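Local coordinates for protein inositol-1-monophosphatase (Nostoc sp., PDB 5ZHH) that probably hydrolyses inositol monophosphates to inositol and inorganic phosphate, at residues L4-D9 with R60-H65; V21-L26 with P100-S105; S149-S154 with C176-L181; A218-L223 with G243-T248. All coordinates share one frame; numbering follows the deposited sequence.

Interaction 1: residues L4-D9 with R60-H65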
loop_
_atom_site.group_PDB
_atom_site.type_symbol
_atom_site.label_atom_id
_atom_site.label_comp_id
_atom_site.label_asym_id
_atom_site.label_seq_id
_atom_site.Cartn_x
_atom_site.Cartn_y
_atom_site.Cartn_z
ATOM N N LEU A 4 5.581 3.401 -30.440
ATOM C CA LEU A 4 6.215 3.719 -29.166
ATOM C C LEU A 4 5.482 3.060 -28.005
ATOM O O LEU A 4 6.096 2.748 -26.978
ATOM C CB LEU A 4 6.295 5.232 -28.975
ATOM C CG LEU A 4 7.263 5.881 -29.969
ATOM C CD1 LEU A 4 7.317 7.394 -29.785
ATOM C CD2 LEU A 4 8.643 5.258 -29.843
ATOM N N GLN A 5 4.165 2.879 -28.140
ATOM C CA GLN A 5 3.388 2.225 -27.092
ATOM C C GLN A 5 3.854 0.791 -26.874
ATOM O O GLN A 5 3.901 0.311 -25.737
ATOM C CB GLN A 5 1.903 2.259 -27.450
ATOM C CG GLN A 5 0.992 1.707 -26.372
ATOM C CD GLN A 5 0.885 2.644 -25.186
ATOM O OE1 GLN A 5 0.483 3.798 -25.332
ATOM N NE2 GLN A 5 1.238 2.151 -24.002
ATOM N N THR A 6 4.208 0.092 -27.954
ATOM C CA THR A 6 4.745 -1.259 -27.816
ATOM C C THR A 6 6.055 -1.249 -27.035
ATOM O O THR A 6 6.261 -2.083 -26.144
ATOM C CB THR A 6 4.941 -1.877 -29.202
ATOM O OG1 THR A 6 3.664 -2.072 -29.812
ATOM C CG2 THR A 6 5.663 -3.220 -29.111
ATOM N N PHE A 7 6.942 -0.293 -27.340
ATOM C CA PHE A 7 8.178 -0.160 -26.577
ATOM C C PHE A 7 7.887 0.148 -25.119
ATOM O O PHE A 7 8.506 -0.428 -24.217
ATOM C CB PHE A 7 9.050 0.949 -27.171
ATOM C CG PHE A 7 9.489 0.688 -28.575
ATOM C CD1 PHE A 7 9.722 -0.600 -29.008
ATOM C CD2 PHE A 7 9.666 1.735 -29.463
ATOM C CE1 PHE A 7 10.131 -0.845 -30.311
ATOM C CE2 PHE A 7 10.077 1.498 -30.765
ATOM C CZ PHE A 7 10.306 0.207 -31.190
ATOM N N LEU A 8 6.934 1.050 -24.876
ATOM C CA LEU A 8 6.602 1.458 -23.516
ATOM C C LEU A 8 5.993 0.310 -22.716
ATOM O O LEU A 8 6.263 0.172 -21.514
ATOM C CB LEU A 8 5.653 2.657 -23.568
ATOM C CG LEU A 8 5.145 3.184 -22.230
ATOM C CD1 LEU A 8 6.320 3.667 -21.392
ATOM C CD2 LEU A 8 4.121 4.292 -22.433
ATOM N N ASP A 9 5.153 -0.507 -23.358
ATOM C CA ASP A 9 4.574 -1.664 -22.681
ATOM C C ASP A 9 5.661 -2.596 -22.164
ATOM O O ASP A 9 5.580 -3.099 -21.040
ATOM C CB ASP A 9 3.641 -2.433 -23.625
ATOM C CG ASP A 9 2.356 -1.692 -23.928
ATOM O OD1 ASP A 9 2.020 -0.728 -23.207
ATOM O OD2 ASP A 9 1.673 -2.090 -24.897
ATOM N N ARG A 60 14.535 -10.391 -25.454
ATOM C CA ARG A 60 13.571 -11.368 -25.963
ATOM C C ARG A 60 12.502 -10.702 -26.823
ATOM O O ARG A 60 12.080 -11.262 -27.842
ATOM C CB ARG A 60 12.928 -12.138 -24.805
ATOM C CG ARG A 60 11.771 -13.047 -25.226
ATOM C CD ARG A 60 11.386 -14.033 -24.131
ATOM N NE ARG A 60 11.500 -13.457 -22.796
ATOM C CZ ARG A 60 10.569 -12.701 -22.231
ATOM N NH1 ARG A 60 9.450 -12.429 -22.890
ATOM N NH2 ARG A 60 10.757 -12.216 -21.009
ATOM N N HIS A 61 12.043 -9.514 -26.426
ATOM C CA HIS A 61 11.034 -8.821 -27.217
ATOM C C HIS A 61 11.645 -8.066 -28.391
ATOM O O HIS A 61 11.031 -8.005 -29.463
ATOM C CB HIS A 61 10.235 -7.863 -26.334
ATOM C CG HIS A 61 9.300 -8.552 -25.387
ATOM N ND1 HIS A 61 8.010 -8.891 -25.735
ATOM C CD2 HIS A 61 9.463 -8.958 -24.105
ATOM C CE1 HIS A 61 7.420 -9.481 -24.710
ATOM N NE2 HIS A 61 8.280 -9.537 -23.709
ATOM N N PHE A 62 12.845 -7.510 -28.223
ATOM C CA PHE A 62 13.490 -6.685 -29.246
ATOM C C PHE A 62 14.908 -7.194 -29.492
ATOM O O PHE A 62 15.895 -6.521 -29.168
ATOM C CB PHE A 62 13.497 -5.214 -28.823
ATOM C CG PHE A 62 12.150 -4.705 -28.359
ATOM C CD1 PHE A 62 11.077 -4.638 -29.234
ATOM C CD2 PHE A 62 11.963 -4.291 -27.050
ATOM C CE1 PHE A 62 9.842 -4.170 -28.810
ATOM C CE2 PHE A 62 10.733 -3.819 -26.622
ATOM C CZ PHE A 62 9.673 -3.761 -27.500
ATOM N N PRO A 63 15.045 -8.359 -30.128
ATOM C CA PRO A 63 16.389 -8.943 -30.309
ATOM C C PRO A 63 17.331 -8.104 -31.155
ATOM O O PRO A 63 18.551 -8.264 -31.024
ATOM C CB PRO A 63 16.105 -10.299 -30.972
ATOM C CG PRO A 63 14.722 -10.205 -31.513
ATOM C CD PRO A 63 13.977 -9.196 -30.702
ATOM N N GLN A 64 16.817 -7.225 -32.014
ATOM C CA GLN A 64 17.657 -6.415 -32.890
ATOM C C GLN A 64 18.059 -5.077 -32.279
ATOM O O GLN A 64 18.837 -4.341 -32.896
ATOM C CB GLN A 64 16.963 -6.187 -34.240
ATOM C CG GLN A 64 17.174 -7.318 -35.256
ATOM C CD GLN A 64 16.782 -8.680 -34.723
ATOM O OE1 GLN A 64 15.613 -8.930 -34.434
ATOM N NE2 GLN A 64 17.760 -9.569 -34.587
ATOM N N HIS A 65 17.548 -4.735 -31.101
ATOM C CA HIS A 65 17.918 -3.475 -30.477
ATOM C C HIS A 65 19.263 -3.605 -29.762
ATOM O O HIS A 65 19.690 -4.698 -29.385
ATOM C CB HIS A 65 16.849 -3.030 -29.475
ATOM C CG HIS A 65 15.534 -2.676 -30.099
ATOM N ND1 HIS A 65 14.534 -2.030 -29.404
ATOM C CD2 HIS A 65 15.054 -2.875 -31.350
ATOM C CE1 HIS A 65 13.496 -1.843 -30.200
ATOM N NE2 HIS A 65 13.786 -2.349 -31.387
#
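Phe62 offers one ring face to Phe7 and the opposite face to its own neighbour, His61, whose CB stands 4.0 Å above the plane. Phe7, Phe62 and His65 form an aromatic cluster that ties helix 3-25 to the turn following helix 44-61; these helices form a layer packed on the larger sheet in the layered alpha-beta fold of inositol monophosphatases, where Phe7 touches Val116 and Leu108. The Phe7 approach is T-shaped: its CD1-CE1 edge is directed at the Phe62 face, with centroids 5.2 Å apart, planes at 75° and Phe7 CD1 3.5 Å from Phe62 CZ. The face of Phe7 receives the edge of His65 in an offset edge-to-face pair, planes at 70°, where Phe7 CE1 and His65 CE1 are 3.5 Å apart. A type I turn from Phe62 to His65, closed by His65 N to Phe62 O at 3.1 Å, turns the chain of 60-65 back on itself, placing Phe62 CB 3.4 Å above the His65 ring plane. Phe62 has CG anti to its carbonyl carbon (chi1 -49°), which sends the ring to the helix. With an alanine here, the Phe7 edge would probably lose the face it meets, leaving a gap between helix and turn. Tyr82 stacks on His65, whose ND1 is hydrogen-bonded to Trp84 NE1. Thr6 O faces the Phe62 edge, 4.0 Å from Phe62 CZ and near the ring plane.

Interaction 2: residues V21-L26 with P100-S105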
loop_
_atom_site.group_PDB
_atom_site.type_symbol
_atom_site.label_atom_id
_atom_site.label_comp_id
_atom_site.label_asym_id
_atom_site.label_seq_id
_atom_site.Cartn_x
_atom_site.Cartn_y
_atom_site.Cartn_z
ATOM N N VAL A 21 12.500 -7.816 -8.004
ATOM C CA VAL A 21 13.765 -8.413 -7.585
ATOM C C VAL A 21 14.467 -7.525 -6.562
ATOM O O VAL A 21 14.967 -8.011 -5.539
ATOM C CB VAL A 21 14.652 -8.691 -8.811
ATOM C CG1 VAL A 21 16.065 -9.012 -8.378
ATOM C CG2 VAL A 21 14.064 -9.854 -9.620
ATOM N N LEU A 22 14.519 -6.213 -6.817
ATOM C CA LEU A 22 15.153 -5.304 -5.865
ATOM C C LEU A 22 14.435 -5.321 -4.521
ATOM O O LEU A 22 15.078 -5.261 -3.465
ATOM C CB LEU A 22 15.195 -3.879 -6.428
ATOM C CG LEU A 22 16.080 -3.601 -7.646
ATOM C CD1 LEU A 22 16.035 -2.125 -8.009
ATOM C CD2 LEU A 22 17.509 -4.032 -7.374
ATOM N N GLN A 23 13.098 -5.384 -4.535
ATOM C CA GLN A 23 12.354 -5.463 -3.279
ATOM C C GLN A 23 12.626 -6.765 -2.537
ATOM O O GLN A 23 12.552 -6.801 -1.305
ATOM C CB GLN A 23 10.856 -5.257 -3.506
ATOM C CG GLN A 23 10.520 -3.784 -3.636
ATOM C CD GLN A 23 10.979 -2.977 -2.414
ATOM O OE1 GLN A 23 11.863 -2.122 -2.518
ATOM N NE2 GLN A 23 10.384 -3.251 -1.256
ATOM N N GLY A 24 12.828 -7.866 -3.262
ATOM C CA GLY A 24 13.183 -9.109 -2.597
ATOM C C GLY A 24 14.501 -9.023 -1.849
ATOM O O GLY A 24 14.618 -9.503 -0.720
ATOM N N TYR A 25 15.514 -8.422 -2.478
ATOM C CA TYR A 25 16.835 -8.295 -1.865
ATOM C C TYR A 25 16.888 -7.289 -0.718
ATOM O O TYR A 25 17.741 -7.417 0.169
ATOM C CB TYR A 25 17.857 -7.875 -2.919
ATOM C CG TYR A 25 18.443 -9.004 -3.730
ATOM C CD1 TYR A 25 19.576 -9.673 -3.289
ATOM C CD2 TYR A 25 17.887 -9.386 -4.946
ATOM C CE1 TYR A 25 20.127 -10.703 -4.018
ATOM C CE2 TYR A 25 18.434 -10.418 -5.684
ATOM C CZ TYR A 25 19.553 -11.072 -5.214
ATOM O OH TYR A 25 20.098 -12.097 -5.950
ATOM N N LEU A 26 16.015 -6.289 -0.716
ATOM C CA LEU A 26 16.133 -5.171 0.222
ATOM C C LEU A 26 15.896 -5.599 1.662
ATOM O O LEU A 26 14.902 -6.270 1.967
ATOM C CB LEU A 26 15.149 -4.063 -0.177
ATOM C CG LEU A 26 15.051 -2.820 0.707
ATOM C CD1 LEU A 26 16.233 -1.890 0.506
ATOM C CD2 LEU A 26 13.770 -2.087 0.409
ATOM N N PRO A 100 15.427 5.457 1.281
ATOM C CA PRO A 100 14.328 5.183 0.327
ATOM C C PRO A 100 14.276 6.162 -0.842
ATOM O O PRO A 100 13.366 6.982 -0.973
ATOM C CB PRO A 100 13.089 5.277 1.223
ATOM C CG PRO A 100 13.465 6.276 2.272
ATOM C CD PRO A 100 14.966 6.216 2.456
ATOM N N ALA A 101 15.285 6.087 -1.723
ATOM C CA ALA A 101 15.300 6.862 -2.969
ATOM C C ALA A 101 16.196 6.106 -3.953
ATOM O O ALA A 101 17.372 6.426 -4.150
ATOM C CB ALA A 101 15.773 8.303 -2.770
ATOM N N PHE A 102 15.631 5.059 -4.552
ATOM C CA PHE A 102 16.318 4.288 -5.576
ATOM C C PHE A 102 15.264 3.724 -6.519
ATOM O O PHE A 102 14.079 3.649 -6.179
ATOM C CB PHE A 102 17.178 3.173 -4.961
ATOM C CG PHE A 102 16.418 2.270 -4.041
ATOM C CD1 PHE A 102 15.695 1.199 -4.538
ATOM C CD2 PHE A 102 16.403 2.507 -2.677
ATOM C CE1 PHE A 102 14.982 0.368 -3.686
ATOM C CE2 PHE A 102 15.691 1.685 -1.825
ATOM C CZ PHE A 102 14.980 0.618 -2.329
ATOM N N CYS A 103 15.702 3.328 -7.711
ATOM C CA CYS A 103 14.750 2.954 -8.745
ATOM C C CYS A 103 15.460 2.177 -9.840
ATOM O O CYS A 103 16.689 2.111 -9.893
ATOM C CB CYS A 103 14.073 4.191 -9.338
ATOM S SG CYS A 103 15.258 5.272 -10.173
ATOM N N VAL A 104 14.649 1.589 -10.717
ATOM C CA VAL A 104 15.087 1.056 -12.000
ATOM C C VAL A 104 14.741 2.102 -13.046
ATOM O O VAL A 104 13.636 2.661 -13.025
ATOM C CB VAL A 104 14.397 -0.286 -12.308
ATOM C CG1 VAL A 104 14.934 -0.899 -13.603
ATOM C CG2 VAL A 104 14.569 -1.250 -11.145
ATOM N N SER A 105 15.684 2.399 -13.942
ATOM C CA SER A 105 15.468 3.372 -15.010
ATOM C C SER A 105 15.698 2.677 -16.343
ATOM O O SER A 105 16.770 2.107 -16.566
ATOM C CB SER A 105 16.405 4.580 -14.859
ATOM O OG SER A 105 16.182 5.544 -15.878
#
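Leu22 and Val104 make the closest approach between the end of helix 3-25 and the start of strand 103-110: CD1 of Leu22 meets CG2 of Val104 at 3.6 Å. One helical turn further on, Leu26 reaches the ring of Phe102 with both branches, CD1 and CD2 each lying 4.0 Å from Phe102 CZ. The third point is looser. Gln23 OE1 lies at the ring edge, 4.2 Å from Phe102 CZ, and the amide and ring planes are only 10° apart, so the carbonyl oxygen faces the CH rim rather than the pi face. No hydrogen bond crosses between the segments, and the contact is essentially apolar.

What positions these groups comes from both backbones. Leu22 and Leu26 are four residues apart and therefore share one side of the helix, although the bond from Leu26 N to Leu22 O is weak. Phe102 carries its CG between the backbone N and the carbonyl carbon (chi1 54°), which turns the ring to the helix just before the strand begins. In the second shell Tyr95 does double duty: its ring forms an edge-to-face pair with Phe102, and its OH is hydrogen-bonded to Leu22 O.

Farther out, Val104 pairs by backbone bonds with Tyr120, while Cys103 and Ser105 pair with strand 82-90, placing the segment inside the large mixed sheet. Helix 3-25 covers one face of this sheet beside helix 44-61, and on its other face Cys103 and Ser105 touch helix 191-199.

Interaction 3: residues S149-S154 with C176-L181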
loop_
_atom_site.group_PDB
_atom_site.type_symbol
_atom_site.label_atom_id
_atom_site.label_comp_id
_atom_site.label_asym_id
_atom_site.label_seq_id
_atom_site.Cartn_x
_atom_site.Cartn_y
_atom_site.Cartn_z
ATOM N N SER A 149 7.055 30.008 -11.436
ATOM C CA SER A 149 7.707 30.893 -12.385
ATOM C C SER A 149 8.820 31.739 -11.786
ATOM O O SER A 149 9.618 32.293 -12.548
ATOM C CB SER A 149 6.670 31.814 -13.055
ATOM O OG SER A 149 5.933 32.564 -12.102
ATOM N N GLU A 150 8.880 31.889 -10.463
ATOM C CA GLU A 150 9.900 32.691 -9.800
ATOM C C GLU A 150 10.912 31.776 -9.123
ATOM O O GLU A 150 10.530 30.845 -8.403
ATOM C CB GLU A 150 9.276 33.625 -8.766
ATOM C CG GLU A 150 8.272 34.596 -9.342
ATOM C CD GLU A 150 7.571 35.391 -8.263
ATOM O OE1 GLU A 150 8.266 35.907 -7.361
ATOM O OE2 GLU A 150 6.325 35.465 -8.291
ATOM N N LEU A 151 12.197 32.070 -9.321
ATOM C CA LEU A 151 13.242 31.272 -8.691
ATOM C C LEU A 151 13.146 31.339 -7.170
ATOM O O LEU A 151 13.325 30.325 -6.486
ATOM C CB LEU A 151 14.614 31.741 -9.180
ATOM C CG LEU A 151 15.784 30.760 -9.186
ATOM C CD1 LEU A 151 15.398 29.432 -9.814
ATOM C CD2 LEU A 151 16.959 31.384 -9.941
ATOM N N SER A 152 12.833 32.520 -6.623
ATOM C CA SER A 152 12.696 32.669 -5.173
ATOM C C SER A 152 11.579 31.814 -4.585
ATOM O O SER A 152 11.565 31.579 -3.372
ATOM C CB SER A 152 12.455 34.136 -4.811
ATOM O OG SER A 152 11.184 34.570 -5.266
ATOM N N LYS A 153 10.639 31.345 -5.401
ATOM C CA LYS A 153 9.548 30.515 -4.905
ATOM C C LYS A 153 9.722 29.054 -5.289
ATOM O O LYS A 153 8.788 28.260 -5.128
ATOM C CB LYS A 153 8.200 31.043 -5.401
ATOM C CG LYS A 153 7.897 32.457 -4.921
ATOM C CD LYS A 153 6.689 33.042 -5.632
ATOM C CE LYS A 153 6.422 34.459 -5.155
ATOM N NZ LYS A 153 6.298 34.518 -3.676
ATOM N N SER A 154 10.887 28.685 -5.802
ATOM C CA SER A 154 11.112 27.368 -6.367
ATOM C C SER A 154 11.749 26.436 -5.348
ATOM O O SER A 154 12.395 26.864 -4.391
ATOM C CB SER A 154 12.012 27.463 -7.604
ATOM O OG SER A 154 11.384 28.184 -8.650
ATOM N N CYS A 176 25.426 26.115 -3.204
ATOM C CA CYS A 176 25.314 27.243 -2.288
ATOM C C CYS A 176 24.580 28.407 -2.939
ATOM O O CYS A 176 23.702 29.016 -2.317
ATOM C CB CYS A 176 26.704 27.679 -1.819
ATOM S SG CYS A 176 27.607 26.406 -0.919
ATOM N N HIS A 177 24.914 28.715 -4.195
ATOM C CA HIS A 177 24.273 29.820 -4.907
ATOM C C HIS A 177 22.763 29.604 -5.017
ATOM O O HIS A 177 21.968 30.498 -4.699
ATOM C CB HIS A 177 24.922 29.960 -6.291
ATOM C CG HIS A 177 24.476 31.159 -7.073
ATOM N ND1 HIS A 177 24.350 32.415 -6.520
ATOM C CD2 HIS A 177 24.171 31.296 -8.387
ATOM C CE1 HIS A 177 23.965 33.269 -7.450
ATOM N NE2 HIS A 177 23.849 32.615 -8.593
ATOM N N LEU A 178 22.342 28.414 -5.447
ATOM C CA LEU A 178 20.906 28.200 -5.606
ATOM C C LEU A 178 20.192 28.044 -4.266
ATOM O O LEU A 178 19.010 28.397 -4.157
ATOM C CB LEU A 178 20.636 26.994 -6.502
ATOM C CG LEU A 178 20.533 27.316 -7.998
ATOM C CD1 LEU A 178 19.586 28.500 -8.231
ATOM C CD2 LEU A 178 21.893 27.592 -8.616
ATOM N N THR A 179 20.867 27.571 -3.244
ATOM C CA THR A 179 20.261 27.465 -1.931
ATOM C C THR A 179 19.935 28.850 -1.382
ATOM O O THR A 179 19.026 29.010 -0.635
ATOM C CB THR A 179 21.095 26.622 -0.955
ATOM O OG1 THR A 179 21.241 25.310 -1.452
ATOM C CG2 THR A 179 20.484 26.535 0.369
ATOM N N HIS A 180 20.706 29.836 -1.788
ATOM C CA HIS A 180 20.462 31.205 -1.391
ATOM C C HIS A 180 19.338 31.850 -2.176
ATOM O O HIS A 180 18.623 32.607 -1.655
ATOM C CB HIS A 180 21.691 32.027 -1.610
ATOM C CG HIS A 180 22.347 32.456 -0.352
ATOM N ND1 HIS A 180 22.897 33.698 -0.185
ATOM C CD2 HIS A 180 22.576 31.787 0.790
ATOM C CE1 HIS A 180 23.416 33.788 1.016
ATOM N NE2 HIS A 180 23.215 32.643 1.634
ATOM N N LEU A 181 19.213 31.519 -3.443
ATOM C CA LEU A 181 18.217 32.090 -4.311
ATOM C C LEU A 181 16.847 31.406 -4.370
ATOM O O LEU A 181 15.976 31.900 -4.996
ATOM C CB LEU A 181 18.730 32.125 -5.710
ATOM C CG LEU A 181 19.964 32.930 -5.938
ATOM C CD1 LEU A 181 20.368 32.715 -7.346
ATOM C CD2 LEU A 181 19.565 34.356 -5.720
#
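Glu150 O anchors the short 3-10 turn of Leu151 and Ser152, the two residues that touch Leu181 in helix residues 176-181. Two donors grip that carbonyl oxygen from opposite faces of its plane: Ser154 OG at 2.8 Å and Lys153 N at 3.0 Å. The hydroxyl comes in 40° out of the plane. A further bond, Ser154 N to Leu151 O, tightens the turn.

Across the contact the chemistry is weaker. The CA-H of Ser152 points at Leu181 O, with CA and O 3.4 Å apart and an angle of 148° at the hydrogen, a fairly straight CH...O contact with the last carbonyl of the helix. Alongside it lies a loose leucine group: Leu151 CD2 is 4.3 Å from Leu178 CD1 and 4.5 Å from Leu181 CD1. The same Leu181 CD1 also lies 3.6 Å above the His177 ring, offset toward its rim.

The turn thus packs on the C-terminal end of helix 172-181 just ahead of strand 156-158, and Ser154 is backbone-bonded to Gln183. Helix 253-261 covers Leu151 and Leu178 through Ala259, and Leu178 also reaches Val185 on strand 185-186 at the margin of the smaller sheet.

Interaction 4: residues A218-L223 with G243-T248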
loop_
_atom_site.group_PDB
_atom_site.type_symbol
_atom_site.label_atom_id
_atom_site.label_comp_id
_atom_site.label_asym_id
_atom_site.label_seq_id
_atom_site.Cartn_x
_atom_site.Cartn_y
_atom_site.Cartn_z
ATOM N N ALA A 218 15.572 7.939 -19.553
ATOM C CA ALA A 218 14.155 7.725 -19.259
ATOM C C ALA A 218 13.510 8.981 -18.685
ATOM O O ALA A 218 12.402 9.359 -19.086
ATOM C CB ALA A 218 13.983 6.558 -18.290
ATOM N N GLY A 219 14.205 9.655 -17.760
ATOM C CA GLY A 219 13.644 10.836 -17.127
ATOM C C GLY A 219 13.499 12.012 -18.069
ATOM O O GLY A 219 12.596 12.836 -17.900
ATOM N N VAL A 220 14.372 12.107 -19.073
ATOM C CA VAL A 220 14.320 13.243 -19.991
ATOM C C VAL A 220 13.016 13.232 -20.782
ATOM O O VAL A 220 12.317 14.251 -20.868
ATOM C CB VAL A 220 15.554 13.252 -20.913
ATOM C CG1 VAL A 220 15.320 14.155 -22.113
ATOM C CG2 VAL A 220 16.789 13.729 -20.136
ATOM N N ILE A 221 12.656 12.083 -21.363
ATOM C CA ILE A 221 11.430 12.043 -22.158
ATOM C C ILE A 221 10.204 12.136 -21.255
ATOM O O ILE A 221 9.211 12.785 -21.605
ATOM C CB ILE A 221 11.393 10.793 -23.064
ATOM C CG1 ILE A 221 10.121 10.792 -23.918
ATOM C CG2 ILE A 221 11.466 9.500 -22.262
ATOM C CD1 ILE A 221 9.996 11.997 -24.850
ATOM N N LEU A 222 10.263 11.514 -20.072
ATOM C CA LEU A 222 9.195 11.663 -19.088
ATOM C C LEU A 222 8.933 13.128 -18.783
ATOM O O LEU A 222 7.786 13.589 -18.804
ATOM C CB LEU A 222 9.569 10.930 -17.800
ATOM C CG LEU A 222 8.516 10.971 -16.692
ATOM C CD1 LEU A 222 7.366 10.014 -17.040
ATOM C CD2 LEU A 222 9.122 10.622 -15.337
ATOM N N LEU A 223 10.000 13.882 -18.503
ATOM C CA LEU A 223 9.839 15.282 -18.143
ATOM C C LEU A 223 9.317 16.087 -19.324
ATOM O O LEU A 223 8.423 16.926 -19.165
ATOM C CB LEU A 223 11.175 15.848 -17.649
ATOM C CG LEU A 223 11.215 17.349 -17.369
ATOM C CD1 LEU A 223 10.133 17.702 -16.377
ATOM C CD2 LEU A 223 12.580 17.746 -16.815
ATOM N N GLY A 243 27.811 14.939 -19.642
ATOM C CA GLY A 243 27.472 14.624 -18.271
ATOM C C GLY A 243 26.754 15.715 -17.513
ATOM O O GLY A 243 26.551 15.570 -16.301
ATOM N N ARG A 244 26.331 16.786 -18.182
ATOM C CA ARG A 244 25.645 17.896 -17.536
ATOM C C ARG A 244 24.221 17.988 -18.048
ATOM O O ARG A 244 23.960 17.764 -19.235
ATOM C CB ARG A 244 26.363 19.234 -17.764
ATOM C CG ARG A 244 27.810 19.208 -17.328
ATOM C CD ARG A 244 28.546 20.509 -17.606
ATOM N NE ARG A 244 29.699 20.610 -16.716
ATOM C CZ ARG A 244 29.838 21.511 -15.751
ATOM N NH1 ARG A 244 28.905 22.432 -15.554
ATOM N NH2 ARG A 244 30.926 21.495 -14.994
ATOM N N ILE A 245 23.302 18.310 -17.141
ATOM C CA ILE A 245 21.884 18.369 -17.473
ATOM C C ILE A 245 21.233 19.481 -16.661
ATOM O O ILE A 245 21.548 19.683 -15.483
ATOM C CB ILE A 245 21.201 17.005 -17.226
ATOM C CG1 ILE A 245 19.714 17.090 -17.588
ATOM C CG2 ILE A 245 21.402 16.568 -15.773
ATOM C CD1 ILE A 245 19.010 15.734 -17.692
ATOM N N LEU A 246 20.340 20.225 -17.312
ATOM C CA LEU A 246 19.474 21.204 -16.661
ATOM C C LEU A 246 18.040 20.855 -17.034
ATOM O O LEU A 246 17.695 20.862 -18.219
ATOM C CB LEU A 246 19.807 22.631 -17.105
ATOM C CG LEU A 246 18.808 23.719 -16.704
ATOM C CD1 LEU A 246 18.721 23.806 -15.183
ATOM C CD2 LEU A 246 19.219 25.069 -17.295
ATOM N N ALA A 247 17.214 20.546 -16.036
ATOM C CA ALA A 247 15.887 19.981 -16.282
ATOM C C ALA A 247 14.870 20.652 -15.372
ATOM O O ALA A 247 14.978 20.556 -14.147
ATOM C CB ALA A 247 15.900 18.467 -16.049
ATOM N N THR A 248 13.888 21.343 -15.961
ATOM C CA THR A 248 12.976 22.170 -15.178
ATOM C C THR A 248 11.554 22.036 -15.693
ATOM O O THR A 248 11.289 21.388 -16.713
ATOM C CB THR A 248 13.371 23.653 -15.213
ATOM O OG1 THR A 248 13.042 24.195 -16.497
ATOM C CG2 THR A 248 14.866 23.844 -14.937
#
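Leu223 points from its helix at strand 245-248 and packs against Ala247 and the Thr248 carbonyl: CD2 presses on Ala247 CB at 3.5 Å, closer than usual for two carbons. Both methyl branches also border the carbonyl of Thr248, with CD1 and CD2 each 3.9 Å from Thr248 O. With CG anti to the backbone N (chi1 174°), the branch point is carried out toward the strand, and Ala247, limited to a single methyl, lets it come that near. Val220 and Ile245 are arranged otherwise. Their side chains slide past each other in opposite directions and touch at the ends, Val220 CG2 to Ile245 CD1, at 3.9 Å. Ile245 is extended, CG1 anti to its backbone N (chi1 -180°), a conformation that carries CD1 out to the valine methyl.

The axes of helix 218-223 and strand 245-248 pass 9.8 Å apart at 32°, the helix running roughly the same way as the strand but inclined to it. Helix 213-225 is the link of a beta-alpha-beta crossover, joining the parallel strands 205-208 and 229-231, between which strand 245-248 runs antiparallel. Val230 touches Val220, Leu223 and Ile245 alike, while Val198 of helix 191-199 packs on Leu223. Were Leu223 cut back to an alanine, a gap would probably open over the Ala247 methyl, and the helix would lose its closest contact with the strand. The CB of Thr248 points away from the helix; its OG1 is hydrogen-bonded to His253 ND1 and Gly250 N.

In the fold
Interactions 1 and 2 both use helix 3-25, at opposite ends, their centres about 23 Å apart. Interaction 1 joins it to the turn after helix 44-61 by rings and is only partly buried, close to a subunit interface where Arg60 pairs with Asp9 of the second subunit; interaction 2, buried like interaction 4, packs it on the larger sheet with aliphatic and aromatic groups. Interaction 4, its centre about 6 Å from that of the chain, is mainly apolar helix-on-sheet packing, with no hydrogen bond across it, and touches interaction 2 where Ser105 OG lies 3.4 Å from Ala218 CB. Interaction 3 is peripheral and partly buried, combining leucine packing with a CA-H...O contact to a helix-end carbonyl; its centre and that of interaction 1 are about 41 Å apart.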